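Local coordinates for lipoprotein, putative (Bacillus anthracis, PDB 4NOH) that is of unknown function but belongs to an uncharacterised lipoprotein family and may bind lipids, at residues Lys31-Leu36 with Ala125-Ile130; Ala82-Ala87 with Tyr119-Asp124; Lys43-Asn48 with Arg113-Met118; Tyr9-Gly14 with Lys159-His164; Asn59-Val64 with Gly105-Gly110. All blocks are in the same frame, centred on the assembly; numbering follows the deposited sequence.

In the fold
The N-terminal strand 5-10 meets the C-terminal strand 162-166 in interaction 4, the widest loop, inside which all the others are nested. Next along the chain, strand 26-39 receives the helix 124-128 in interaction 1, which in turn encloses interactions 2, 3 and 5. Interaction 3 sets strand 42-48 beside the start of strand 118-122 and encloses interaction 5, whereas interaction 2, joining strands 84-86 and 118-122, crosses both interactions 3 and 5. Interactions 1 to 4 all reach the nine-stranded mixed sheet. Interaction 5 builds the smaller antiparallel sheet, which touches the large one through V107 on F86 and I109 on Y9.

Interaction 1 (Lys31-Leu36 with Ala125-Ile130); sequences KFEAKL and AEYAKI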
# COMPACT_ATOMS: atom_id res chain seq x y z
N LYS A 31 -4.16 -5.88 7.70
CA LYS A 31 -2.70 -5.80 7.58
C LYS A 31 -2.28 -6.50 6.29
O LYS A 31 -2.69 -7.64 6.00
CB LYS A 31 -2.00 -6.41 8.77
CG LYS A 31 -2.21 -5.61 10.05
CD LYS A 31 -1.55 -6.28 11.25
CE LYS A 31 -2.09 -7.67 11.49
NZ LYS A 31 -1.64 -8.21 12.80
N PHE A 32 -1.45 -5.82 5.53
CA PHE A 32 -0.94 -6.33 4.26
C PHE A 32 0.57 -6.28 4.31
O PHE A 32 1.14 -5.28 4.71
CB PHE A 32 -1.43 -5.48 3.07
CG PHE A 32 -2.93 -5.24 3.03
CD1 PHE A 32 -3.80 -6.23 2.59
CD2 PHE A 32 -3.45 -4.02 3.43
CE1 PHE A 32 -5.16 -6.01 2.57
CE2 PHE A 32 -4.82 -3.81 3.41
CZ PHE A 32 -5.67 -4.81 2.98
N GLU A 33 1.23 -7.35 3.90
CA GLU A 33 2.68 -7.36 3.85
C GLU A 33 3.17 -6.95 2.47
O GLU A 33 2.57 -7.28 1.42
CB GLU A 33 3.19 -8.77 4.15
CG GLU A 33 4.69 -8.88 4.19
CD GLU A 33 5.16 -10.31 4.26
OE1 GLU A 33 5.09 -10.87 5.38
OE2 GLU A 33 5.63 -10.87 3.23
N ALA A 34 4.28 -6.22 2.44
CA ALA A 34 4.92 -5.86 1.20
C ALA A 34 6.41 -5.75 1.44
O ALA A 34 6.88 -5.84 2.59
CB ALA A 34 4.36 -4.54 0.66
N LYS A 35 7.17 -5.62 0.37
CA LYS A 35 8.62 -5.42 0.45
C LYS A 35 8.96 -4.08 -0.19
O LYS A 35 8.44 -3.74 -1.25
CB LYS A 35 9.33 -6.57 -0.26
CG LYS A 35 9.20 -7.89 0.47
CD LYS A 35 9.72 -9.10 -0.28
CE LYS A 35 9.54 -10.36 0.57
NZ LYS A 35 10.02 -11.60 -0.11
N LEU A 36 9.72 -3.27 0.54
CA LEU A 36 10.09 -1.92 0.09
C LEU A 36 11.50 -1.95 -0.46
O LEU A 36 12.44 -2.30 0.25
CB LEU A 36 9.98 -0.90 1.23
CG LEU A 36 10.29 0.57 0.91
CD1 LEU A 36 9.24 1.13 -0.01
CD2 LEU A 36 10.37 1.33 2.22
N ALA A 125 4.97 -16.78 -6.10
CA ALA A 125 6.25 -17.48 -6.20
C ALA A 125 7.40 -16.50 -6.46
O ALA A 125 8.50 -16.69 -5.94
CB ALA A 125 6.20 -18.55 -7.29
N GLU A 126 7.15 -15.49 -7.28
CA GLU A 126 8.16 -14.49 -7.59
C GLU A 126 8.49 -13.65 -6.36
O GLU A 126 9.67 -13.31 -6.10
CB GLU A 126 7.72 -13.61 -8.78
CG GLU A 126 7.78 -14.34 -10.13
CD GLU A 126 9.19 -14.60 -10.60
OE1 GLU A 126 9.94 -13.61 -10.83
OE2 GLU A 126 9.57 -15.78 -10.78
N TYR A 127 7.46 -13.34 -5.59
CA TYR A 127 7.62 -12.52 -4.38
C TYR A 127 8.50 -13.21 -3.35
O TYR A 127 9.30 -12.56 -2.67
CB TYR A 127 6.26 -12.21 -3.80
CG TYR A 127 6.24 -11.42 -2.50
CD1 TYR A 127 6.21 -10.04 -2.50
CD2 TYR A 127 6.16 -12.06 -1.29
CE1 TYR A 127 6.16 -9.31 -1.32
CE2 TYR A 127 6.11 -11.34 -0.09
CZ TYR A 127 6.08 -9.96 -0.13
OH TYR A 127 6.03 -9.24 1.04
N ALA A 128 8.38 -14.53 -3.28
CA ALA A 128 9.10 -15.32 -2.31
C ALA A 128 10.60 -15.20 -2.49
O ALA A 128 11.35 -15.39 -1.55
CB ALA A 128 8.67 -16.79 -2.39
N LYS A 129 11.02 -14.89 -3.70
CA LYS A 129 12.44 -14.80 -4.04
C LYS A 129 13.04 -13.42 -3.84
O LYS A 129 14.26 -13.25 -3.98
CB LYS A 129 12.62 -15.23 -5.51
CG LYS A 129 12.10 -16.63 -5.78
CD LYS A 129 12.36 -17.14 -7.20
CE LYS A 129 11.77 -16.25 -8.27
NZ LYS A 129 11.95 -16.76 -9.66
N ILE A 130 12.20 -12.42 -3.54
CA ILE A 130 12.68 -11.04 -3.38
C ILE A 130 13.27 -10.86 -1.98
O ILE A 130 12.63 -11.19 -0.97
CB ILE A 130 11.54 -10.05 -3.69
CG1 ILE A 130 11.12 -10.22 -5.14
CG2 ILE A 130 11.98 -8.62 -3.45
CD1 ILE A 130 9.99 -9.32 -5.55
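The phenol ring of Y127 and the straight chain of K35 reach toward each other tip to tip, and the relation between them defines this contact. Y127 holds CG anti to its backbone N (chi1 177°), which carries the hydroxyl from the helix to the strand. K35 runs in the opposite sense over one face of the ring. K35 CE lies 3.9 Å from the Y127 ring centroid, a CH-pi contact, and K35 NZ follows at 4.1 Å from the same centroid, 19° off the ring normal, which satisfies a cation-pi geometry. K35 NZ then donates to two backbone oxygens: Y127 O at 2.8 Å, met from above the carbonyl plane, and I130 O at 2.8 Å, met in plane on a lone pair. Y127 O also accepts from I130 N, so two donors grip it. Helix 124-128, which follows strand 118-122, and the loop after it thus offer the carbonyls of Y127 and I130 to a lysine of strand 26-39, reaching across the intervening strand 42-48, where Y127 packs on N48 and I130 on I46. At the ring's edge the carboxylate plane of E33 is turned only 21° from that of the ring, nearly coplanar. Y127 OH donates to the anti lone pair of E33 OE2 at 2.8 Å, and the nearby carboxylate would tend to make the phenol more electron-rich toward the K35 ammonium. Beside the lysine chain, I130 CG2 rests 3.9 Å from K35 CD.

Interaction 2 (Ala82-Ala87 with Tyr119-Asp124); sequences AGIVFA and YAVVSD
Y119, V121 and F86 bury the most surface here, and all three side chains lie on the same face of the sheet, together with I84. Y119 and F86 form an antiparallel hydrogen-bonded pair. F86 N donates to Y119 O at 2.8 Å, and an N-H...O angle of 175° with the donor nearly along the C=O axis marks this bond as almost straight. The return bond, Y119 N to F86 O, measures 3.0 Å. Both residues hold CG anti to the carbonyl carbon; their CB atoms stay 4.2 Å apart (F86 CB to Y119 CB), while F86 O sits at the edge of the tyrosine ring, near its plane. V121 is the hydrogen-bonded partner of I84: I84 N reaches V121 O at 2.9 Å in the carbonyl plane, whereas V121 N comes to I84 O from above the I84 carbonyl plane. Their side chains lie alongside, pointing the same way, with I84 CG1 3.8 Å from V121 CB. That methylene takes the crowded place between backbone N and carbonyl carbon (chi1 64°). Between these two pairs, V85 and A120 are non-hydrogen-bonded and turn to the other face; V85 CA lies 3.3 Å from Y119 O in a CA-H...O contact. F86 and Y119 also pack on strand 107-109 of the smaller sheet. Strands 84-86 and 118-122, running at 161°, form a regular antiparallel ladder, here an inner pair of the large mixed sheet.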
# COMPACT_ATOMS: atom_id res chain seq x y z
N ALA A 82 4.91 -12.10 -16.12
CA ALA A 82 4.42 -10.77 -16.31
C ALA A 82 3.88 -10.14 -15.02
O ALA A 82 2.67 -10.14 -14.77
CB ALA A 82 3.33 -10.77 -17.38
N GLY A 83 4.79 -9.65 -14.17
CA GLY A 83 4.41 -8.83 -13.03
C GLY A 83 4.02 -7.45 -13.52
O GLY A 83 4.23 -7.14 -14.69
N ILE A 84 3.47 -6.62 -12.63
CA ILE A 84 2.98 -5.31 -13.04
C ILE A 84 3.49 -4.22 -12.15
O ILE A 84 3.88 -4.47 -11.01
CB ILE A 84 1.43 -5.23 -13.02
CG1 ILE A 84 0.83 -5.41 -11.61
CG2 ILE A 84 0.85 -6.27 -13.99
CD1 ILE A 84 -0.67 -5.21 -11.52
N VAL A 85 3.48 -3.01 -12.70
CA VAL A 85 3.88 -1.85 -11.91
C VAL A 85 2.91 -0.72 -12.12
O VAL A 85 2.42 -0.50 -13.22
CB VAL A 85 5.34 -1.41 -12.20
CG1 VAL A 85 5.56 -1.05 -13.68
CG2 VAL A 85 5.76 -0.26 -11.27
N PHE A 86 2.60 -0.03 -11.02
CA PHE A 86 1.79 1.16 -11.01
C PHE A 86 2.70 2.35 -10.68
O PHE A 86 3.46 2.29 -9.73
CB PHE A 86 0.74 1.09 -9.92
CG PHE A 86 -0.27 -0.03 -10.11
CD1 PHE A 86 -1.12 -0.03 -11.21
CD2 PHE A 86 -0.42 -1.01 -9.14
CE1 PHE A 86 -2.09 -1.00 -11.34
CE2 PHE A 86 -1.39 -2.00 -9.29
CZ PHE A 86 -2.21 -1.99 -10.39
N ALA A 87 2.61 3.42 -11.46
CA ALA A 87 3.40 4.62 -11.22
C ALA A 87 2.71 5.84 -11.81
O ALA A 87 1.78 5.72 -12.62
CB ALA A 87 4.78 4.47 -11.81
N TYR A 119 4.43 1.09 -7.20
CA TYR A 119 3.86 -0.09 -6.54
C TYR A 119 3.96 -1.23 -7.53
O TYR A 119 3.63 -1.07 -8.69
CB TYR A 119 2.41 0.13 -6.19
CG TYR A 119 2.10 1.42 -5.45
CD1 TYR A 119 1.98 2.60 -6.13
CD2 TYR A 119 1.93 1.45 -4.06
CE1 TYR A 119 1.70 3.77 -5.51
CE2 TYR A 119 1.63 2.64 -3.41
CZ TYR A 119 1.53 3.79 -4.15
OH TYR A 119 1.23 4.98 -3.56
N ALA A 120 4.43 -2.37 -7.11
CA ALA A 120 4.55 -3.52 -8.03
C ALA A 120 3.83 -4.71 -7.47
O ALA A 120 3.78 -4.90 -6.26
CB ALA A 120 6.00 -3.86 -8.29
N VAL A 121 3.24 -5.52 -8.35
CA VAL A 121 2.59 -6.74 -7.93
C VAL A 121 3.18 -7.86 -8.75
O VAL A 121 3.16 -7.80 -9.98
CB VAL A 121 1.07 -6.68 -8.06
CG1 VAL A 121 0.42 -7.94 -7.49
CG2 VAL A 121 0.50 -5.43 -7.37
N VAL A 122 3.65 -8.88 -8.06
CA VAL A 122 4.24 -10.06 -8.71
C VAL A 122 3.58 -11.35 -8.20
O VAL A 122 2.85 -11.33 -7.24
CB VAL A 122 5.77 -10.13 -8.47
CG1 VAL A 122 6.48 -8.91 -9.08
CG2 VAL A 122 6.10 -10.26 -6.99
N SER A 123 3.81 -12.45 -8.88
CA SER A 123 3.21 -13.69 -8.44
C SER A 123 3.72 -14.05 -7.04
O SER A 123 4.76 -13.59 -6.61
CB SER A 123 3.52 -14.83 -9.42
OG SER A 123 4.87 -15.22 -9.34
N ASP A 124 2.96 -14.86 -6.33
CA ASP A 124 3.35 -15.28 -5.02
C ASP A 124 4.73 -15.98 -5.07
O ASP A 124 5.56 -15.79 -4.19
CB ASP A 124 2.30 -16.22 -4.39
CG ASP A 124 0.99 -15.52 -4.04
OD1 ASP A 124 0.78 -14.33 -4.35
OD2 ASP A 124 0.14 -16.21 -3.39

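Interaction 3 (Lys43-Asn48 with Arg113-Met118); sequences KVLIMN and RKYTDM
A parallel beta bridge between V44 and M118 joins strand 42-48 to the start of strand 118-122 in the mixed sheet. Its two bonds straddle V44: M118 N donates to K43 O at 3.0 Å, and L45 N donates to M118 O at 3.0 Å with an N-H...O angle of 161°. Each acceptor is gripped twice. K43 O also takes D117 N, from well above the carbonyl plane, while M118 O receives T116 OG1 at 2.8 Å on a lone pair. T116 OG1 gets there by standing anti to its backbone N (chi1 -173°). D117 returns a side-chain bond, its OD2 accepting K43 N at 2.9 Å through the anti lone pair. Ahead of T116, the Y115 ring crosses L45 at about a right angle and presents its edge to the leucine, L45 CD1 lying 4.2 Å from Y115 CE2. That ring is positioned by stacking on Y9 and by a hydrogen bond from its hydroxyl to E161. R113 NH1 donates to D117 O within the loop, while NH2 bonds to N106 OD1. A water links K43 and Y115, accepting from K43 NZ at 2.7 Å and donating to Y115 O at 2.6 Å.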
# COMPACT_ATOMS: atom_id res chain seq x y z
N LYS A 43 11.61 4.61 -5.05
CA LYS A 43 11.10 3.57 -4.17
C LYS A 43 9.99 2.79 -4.83
O LYS A 43 9.18 3.36 -5.58
CB LYS A 43 10.58 4.16 -2.86
CG LYS A 43 11.68 4.44 -1.86
CD LYS A 43 11.16 4.90 -0.50
CE LYS A 43 12.24 4.72 0.57
NZ LYS A 43 11.87 5.18 1.94
N VAL A 44 9.98 1.48 -4.58
CA VAL A 44 8.92 0.61 -5.11
C VAL A 44 8.43 -0.29 -3.97
O VAL A 44 9.23 -0.87 -3.25
CB VAL A 44 9.37 -0.21 -6.34
CG1 VAL A 44 10.55 -1.09 -6.04
CG2 VAL A 44 8.21 -1.02 -6.90
N LEU A 45 7.11 -0.36 -3.82
CA LEU A 45 6.48 -1.17 -2.78
C LEU A 45 5.93 -2.37 -3.52
O LEU A 45 5.03 -2.21 -4.33
CB LEU A 45 5.38 -0.38 -2.11
CG LEU A 45 4.76 -0.88 -0.82
CD1 LEU A 45 5.79 -1.08 0.28
CD2 LEU A 45 3.69 0.10 -0.35
N ILE A 46 6.47 -3.53 -3.22
CA ILE A 46 6.20 -4.78 -3.94
C ILE A 46 5.32 -5.72 -3.11
O ILE A 46 5.61 -6.01 -1.95
CB ILE A 46 7.51 -5.52 -4.26
CG1 ILE A 46 8.56 -4.58 -4.90
CG2 ILE A 46 7.24 -6.71 -5.19
CD1 ILE A 46 9.99 -5.08 -4.85
N MSE A 47 4.24 -6.20 -3.70
CA MSE A 47 3.44 -7.17 -2.99
C MSE A 47 3.21 -8.33 -3.90
O MSE A 47 3.54 -8.31 -5.09
CB MSE A 47 2.14 -6.57 -2.48
CG MSE A 47 1.17 -6.13 -3.55
SE MSE A 47 -0.12 -4.80 -2.84
CE MSE A 47 0.74 -3.15 -3.42
N ASN A 48 2.70 -9.39 -3.31
CA ASN A 48 2.35 -10.55 -4.08
C ASN A 48 0.88 -10.45 -4.52
O ASN A 48 0.10 -9.62 -4.03
CB ASN A 48 2.68 -11.88 -3.41
CG ASN A 48 1.88 -12.18 -2.15
OD1 ASN A 48 0.81 -11.64 -1.90
ND2 ASN A 48 2.37 -13.13 -1.38
N ARG A 113 -0.41 9.25 -3.05
CA ARG A 113 0.83 8.51 -3.14
C ARG A 113 1.66 8.74 -1.90
O ARG A 113 2.18 9.84 -1.69
CB ARG A 113 1.61 8.98 -4.34
CG ARG A 113 2.82 8.10 -4.65
CD ARG A 113 3.69 8.64 -5.79
NE ARG A 113 2.76 9.05 -6.82
CZ ARG A 113 2.15 8.21 -7.64
NH1 ARG A 113 2.54 6.93 -7.72
NH2 ARG A 113 1.18 8.65 -8.39
N LYS A 114 1.75 7.75 -1.04
CA LYS A 114 2.49 7.87 0.20
C LYS A 114 3.43 6.67 0.34
O LYS A 114 3.15 5.60 -0.17
CB LYS A 114 1.51 7.91 1.38
CG LYS A 114 0.64 9.14 1.42
CD LYS A 114 1.40 10.39 1.74
CE LYS A 114 0.48 11.59 1.80
NZ LYS A 114 1.19 12.86 2.12
N TYR A 115 4.57 6.91 1.01
CA TYR A 115 5.54 5.87 1.38
C TYR A 115 6.43 5.33 0.26
O TYR A 115 7.51 4.81 0.52
CB TYR A 115 4.85 4.70 2.09
CG TYR A 115 5.78 3.79 2.88
CD1 TYR A 115 6.46 4.29 3.97
CD2 TYR A 115 5.90 2.43 2.59
CE1 TYR A 115 7.28 3.47 4.72
CE2 TYR A 115 6.72 1.60 3.36
CZ TYR A 115 7.39 2.16 4.42
OH TYR A 115 8.22 1.39 5.21
N THR A 116 6.01 5.51 -0.97
CA THR A 116 6.75 4.99 -2.10
C THR A 116 6.49 5.85 -3.33
O THR A 116 5.68 6.76 -3.29
CB THR A 116 6.29 3.53 -2.35
OG1 THR A 116 7.10 2.91 -3.35
CG2 THR A 116 4.84 3.48 -2.76
N ASP A 117 7.25 5.60 -4.40
CA ASP A 117 7.01 6.23 -5.67
C ASP A 117 6.15 5.33 -6.58
O ASP A 117 5.22 5.81 -7.25
CB ASP A 117 8.33 6.51 -6.36
CG ASP A 117 9.16 7.48 -5.61
OD1 ASP A 117 8.74 8.66 -5.55
OD2 ASP A 117 10.27 7.13 -5.18
N MSE A 118 6.45 4.03 -6.60
CA MSE A 118 5.77 3.05 -7.47
C MSE A 118 5.32 1.89 -6.63
O MSE A 118 5.76 1.68 -5.49
CB MSE A 118 6.73 2.51 -8.54
CG MSE A 118 7.35 3.68 -9.27
SE MSE A 118 8.40 3.02 -10.78
CE MSE A 118 9.92 2.30 -9.76
O HOH W 1 9.22 5.30 2.46

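Interaction 4 (Tyr9-Gly14 with Lys159-His164); sequences YGDETG and KVEEAH
The rings of Y9 and H164 meet rim to rim, with planes only 9° apart and neither lying over the other. Their edges are joined by a short hydrogen bond between Y9 OH and H164 NE2, 2.7 Å, in which either group could be the donor. The imidazole is brought round by a chi1 of 55°, which places its CG in the crowded position between backbone N and carbonyl carbon. Also at the edge of the tyrosine, near its plane, lies E162 O, while the Y115 ring stacks on the ring of Y9. E162 runs side by side with Y9, its CB 3.8 Å from Y9 CD1, before chi2 bends the carboxylate toward A163 N and K155. The backbone between these strands, 5-10 and the outermost strand 162-166, forms a classic beta bulge: E161 and E162 both face Y9. Y9 N donates to E162 O at 3.0 Å; in return Y9 O receives E161 N at 2.9 Å, nearly along the C=O axis, and a weak bond from E162 N at 3.4 Å. Next to the bulge, E161 OE2 and D11 OD1 are like charges 4.2 Å apart, and K135 makes a salt bridge to each, which would offset their repulsion. Where helix 12-21 begins, G14 has no CB, and K159 O comes within 3.2 Å of G14 CA. A water connects K159 O, to which it donates, with D11 N.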
# COMPACT_ATOMS: atom_id res chain seq x y z
N TYR A 9 2.12 2.81 7.37
CA TYR A 9 3.16 2.03 6.78
C TYR A 9 4.32 1.95 7.72
O TYR A 9 4.68 2.95 8.33
CB TYR A 9 3.70 2.70 5.51
CG TYR A 9 2.68 3.09 4.48
CD1 TYR A 9 1.99 4.29 4.59
CD2 TYR A 9 2.45 2.30 3.36
CE1 TYR A 9 1.10 4.69 3.62
CE2 TYR A 9 1.53 2.68 2.37
CZ TYR A 9 0.85 3.88 2.52
OH TYR A 9 -0.09 4.24 1.57
N GLY A 10 4.93 0.79 7.82
CA GLY A 10 6.11 0.70 8.70
C GLY A 10 6.42 -0.72 9.04
O GLY A 10 6.04 -1.66 8.33
N ASP A 11 7.21 -0.90 10.08
CA ASP A 11 7.47 -2.25 10.54
C ASP A 11 6.21 -2.81 11.15
O ASP A 11 5.43 -2.08 11.76
CB ASP A 11 8.57 -2.26 11.63
CG ASP A 11 9.95 -2.33 11.07
OD1 ASP A 11 10.15 -2.21 9.81
OD2 ASP A 11 10.85 -2.58 11.91
N GLU A 12 6.01 -4.12 11.01
CA GLU A 12 4.86 -4.77 11.61
C GLU A 12 4.68 -4.37 13.06
O GLU A 12 3.56 -4.10 13.49
CB GLU A 12 4.92 -6.31 11.49
CG GLU A 12 3.65 -6.98 12.05
CD GLU A 12 3.60 -8.50 11.90
OE1 GLU A 12 4.53 -9.08 11.30
OE2 GLU A 12 2.62 -9.12 12.39
N THR A 13 5.76 -4.30 13.83
CA THR A 13 5.60 -4.03 15.25
C THR A 13 5.07 -2.63 15.49
O THR A 13 4.23 -2.43 16.34
CB THR A 13 6.82 -4.29 16.10
OG1 THR A 13 6.42 -4.20 17.48
CG2 THR A 13 7.90 -3.32 15.79
N GLY A 14 5.52 -1.66 14.71
CA GLY A 14 5.05 -0.30 14.88
C GLY A 14 3.59 -0.15 14.49
O GLY A 14 2.83 0.55 15.14
N LYS A 159 6.09 5.30 15.82
CA LYS A 159 5.75 3.88 15.66
C LYS A 159 5.64 3.51 14.20
O LYS A 159 6.14 2.45 13.77
CB LYS A 159 4.47 3.55 16.42
CG LYS A 159 4.62 3.72 17.93
CD LYS A 159 3.31 3.45 18.67
CE LYS A 159 3.45 3.68 20.15
NZ LYS A 159 2.11 3.60 20.79
N VAL A 160 4.99 4.37 13.41
CA VAL A 160 4.90 4.11 11.98
C VAL A 160 5.67 5.18 11.22
O VAL A 160 5.87 6.30 11.71
CB VAL A 160 3.47 4.04 11.48
CG1 VAL A 160 2.75 2.90 12.18
CG2 VAL A 160 2.74 5.34 11.65
N GLU A 161 6.11 4.78 10.02
CA GLU A 161 6.93 5.62 9.11
C GLU A 161 6.13 6.66 8.32
O GLU A 161 6.66 7.72 7.95
CB GLU A 161 7.71 4.70 8.15
CG GLU A 161 8.65 3.74 8.90
CD GLU A 161 9.42 2.77 8.03
OE1 GLU A 161 9.57 3.00 6.82
OE2 GLU A 161 9.92 1.77 8.60
N GLU A 162 4.85 6.35 8.06
CA GLU A 162 3.99 7.22 7.29
C GLU A 162 2.54 6.83 7.56
O GLU A 162 2.25 5.71 7.95
CB GLU A 162 4.33 7.05 5.80
CG GLU A 162 3.54 7.94 4.85
CD GLU A 162 3.67 9.43 5.15
OE1 GLU A 162 4.39 10.13 4.40
OE2 GLU A 162 3.10 9.90 6.16
N ALA A 163 1.65 7.80 7.41
CA ALA A 163 0.23 7.58 7.61
C ALA A 163 -0.55 8.65 6.88
O ALA A 163 -0.09 9.77 6.72
CB ALA A 163 -0.12 7.59 9.09
N HIS A 164 -1.74 8.29 6.41
CA HIS A 164 -2.61 9.23 5.73
C HIS A 164 -4.07 8.86 5.91
O HIS A 164 -4.40 7.68 6.13
CB HIS A 164 -2.24 9.45 4.24
CG HIS A 164 -2.16 8.20 3.39
ND1 HIS A 164 -2.71 8.14 2.13
CD2 HIS A 164 -1.52 7.03 3.58
CE1 HIS A 164 -2.42 6.97 1.58
NE2 HIS A 164 -1.68 6.29 2.43
O HOH W 2 7.60 1.57 11.58

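Interaction 5 (Asn59-Val64 with Gly105-Gly110); sequences NMLKKV and GNVVIG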
# COMPACT_ATOMS: atom_id res chain seq x y z
N ASN A 59 -10.94 -2.08 -1.32
CA ASN A 59 -11.02 -0.84 -2.11
C ASN A 59 -9.84 0.06 -1.82
O ASN A 59 -9.97 1.29 -1.86
CB ASN A 59 -12.35 -0.09 -1.88
CG ASN A 59 -13.55 -0.79 -2.53
OD1 ASN A 59 -13.46 -1.91 -2.99
ND2 ASN A 59 -14.67 -0.10 -2.56
N MSE A 60 -8.67 -0.53 -1.55
CA MSE A 60 -7.50 0.27 -1.16
C MSE A 60 -6.52 0.59 -2.23
O MSE A 60 -5.62 1.39 -2.01
CB MSE A 60 -6.81 -0.38 0.06
CG MSE A 60 -7.47 0.03 1.38
SE MSE A 60 -7.44 2.02 1.69
CE MSE A 60 -9.38 2.25 1.66
N LEU A 61 -6.65 -0.06 -3.38
CA LEU A 61 -5.86 0.29 -4.56
C LEU A 61 -6.75 1.19 -5.38
O LEU A 61 -7.79 0.78 -5.87
CB LEU A 61 -5.37 -0.93 -5.32
CG LEU A 61 -4.20 -1.69 -4.69
CD1 LEU A 61 -4.01 -3.01 -5.40
CD2 LEU A 61 -2.91 -0.89 -4.80
N LYS A 62 -6.32 2.42 -5.59
CA LYS A 62 -7.16 3.41 -6.23
C LYS A 62 -6.50 4.10 -7.41
O LYS A 62 -5.37 4.56 -7.31
CB LYS A 62 -7.56 4.49 -5.19
CG LYS A 62 -8.20 3.93 -3.91
CD LYS A 62 -8.89 4.99 -3.08
CE LYS A 62 -9.54 4.42 -1.83
NZ LYS A 62 -10.33 5.43 -1.07
N LYS A 63 -7.23 4.20 -8.52
CA LYS A 63 -6.74 4.87 -9.69
C LYS A 63 -6.86 6.36 -9.46
O LYS A 63 -7.88 6.84 -8.94
CB LYS A 63 -7.55 4.49 -10.93
CG LYS A 63 -7.02 5.13 -12.22
CD LYS A 63 -7.98 4.99 -13.41
CE LYS A 63 -8.65 3.63 -13.48
NZ LYS A 63 -9.88 3.56 -12.63
N VAL A 64 -5.84 7.10 -9.85
CA VAL A 64 -5.87 8.55 -9.75
C VAL A 64 -6.71 9.08 -10.92
O VAL A 64 -6.45 8.74 -12.06
CB VAL A 64 -4.44 9.11 -9.78
CG1 VAL A 64 -4.47 10.63 -9.81
CG2 VAL A 64 -3.64 8.61 -8.60
N GLY A 105 -0.69 1.65 -15.11
CA GLY A 105 -1.37 2.88 -14.79
C GLY A 105 -1.01 3.53 -13.48
O GLY A 105 -0.17 3.04 -12.71
N ASN A 106 -1.64 4.67 -13.26
CA ASN A 106 -1.41 5.47 -12.07
C ASN A 106 -2.41 5.10 -10.99
O ASN A 106 -3.49 5.72 -10.85
CB ASN A 106 -1.49 6.96 -12.40
CG ASN A 106 -1.04 7.82 -11.25
OD1 ASN A 106 -0.51 7.32 -10.25
ND2 ASN A 106 -1.22 9.14 -11.38
N VAL A 107 -2.04 4.09 -10.22
CA VAL A 107 -2.84 3.57 -9.11
C VAL A 107 -1.99 3.71 -7.85
O VAL A 107 -0.79 3.51 -7.88
CB VAL A 107 -3.20 2.10 -9.35
CG1 VAL A 107 -3.90 1.49 -8.13
CG2 VAL A 107 -4.04 1.94 -10.60
N VAL A 108 -2.64 4.13 -6.76
CA VAL A 108 -1.97 4.33 -5.49
C VAL A 108 -2.68 3.53 -4.40
O VAL A 108 -3.76 3.02 -4.59
CB VAL A 108 -1.95 5.85 -5.10
CG1 VAL A 108 -1.16 6.69 -6.12
CG2 VAL A 108 -3.36 6.41 -4.94
N ILE A 109 -2.02 3.40 -3.25
CA ILE A 109 -2.67 2.83 -2.07
C ILE A 109 -3.33 4.00 -1.32
O ILE A 109 -2.70 5.04 -1.05
CB ILE A 109 -1.68 2.12 -1.15
CG1 ILE A 109 -1.19 0.83 -1.84
CG2 ILE A 109 -2.34 1.78 0.19
CD1 ILE A 109 -0.01 0.17 -1.15
N GLY A 110 -4.61 3.84 -0.99
CA GLY A 110 -5.30 4.93 -0.31
C GLY A 110 -5.59 6.08 -1.23
O GLY A 110 -5.80 5.90 -2.45
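Strand 61-65, the middle strand of a three-stranded antiparallel sheet, pairs here with the outermost strand 107-109, their short axes at 138°. K62 and V108 form the hydrogen-bonded pair at the centre: K62 N donates to V108 O at 2.8 Å with an N-H...O angle of 173°, and V108 N returns a bond to K62 O from above the carbonyl plane. From this fixed point the K62 side chain sets out with CG anti to the carbonyl carbon and stays extended to its tip, following one carbonyl oxygen for most of its length. K62 CB lies 3.5 Å from G110 O. K62 CG comes to 3.4 Å from G110 O, and K62 CD is the closest, 3.3 Å from G110 O. K62 CE has already drawn away from G110 O, to 4.1 Å. NZ goes past it altogether, forming a salt bridge with D111 and a hydrogen bond to the backbone O of E167. G110 O is therefore buried against methylenes and has no hydrogen-bonding partner in the model. G110 N, by contrast, donates to M60 O, just after the Schellman motif at N59 that ends helix 49-57. On the opposite face of the pair, L61 and I109 lie side by side, pointing the same way, with L61 CD2 3.8 Å from I109 CG1. At the far end the N106 amide crosses V64 obliquely, N106 ND2 3.6 Å from V64 CB, while OD1 is held by R113. V64 N meets N106 O at 2.9 Å in an almost straight bond of 176°.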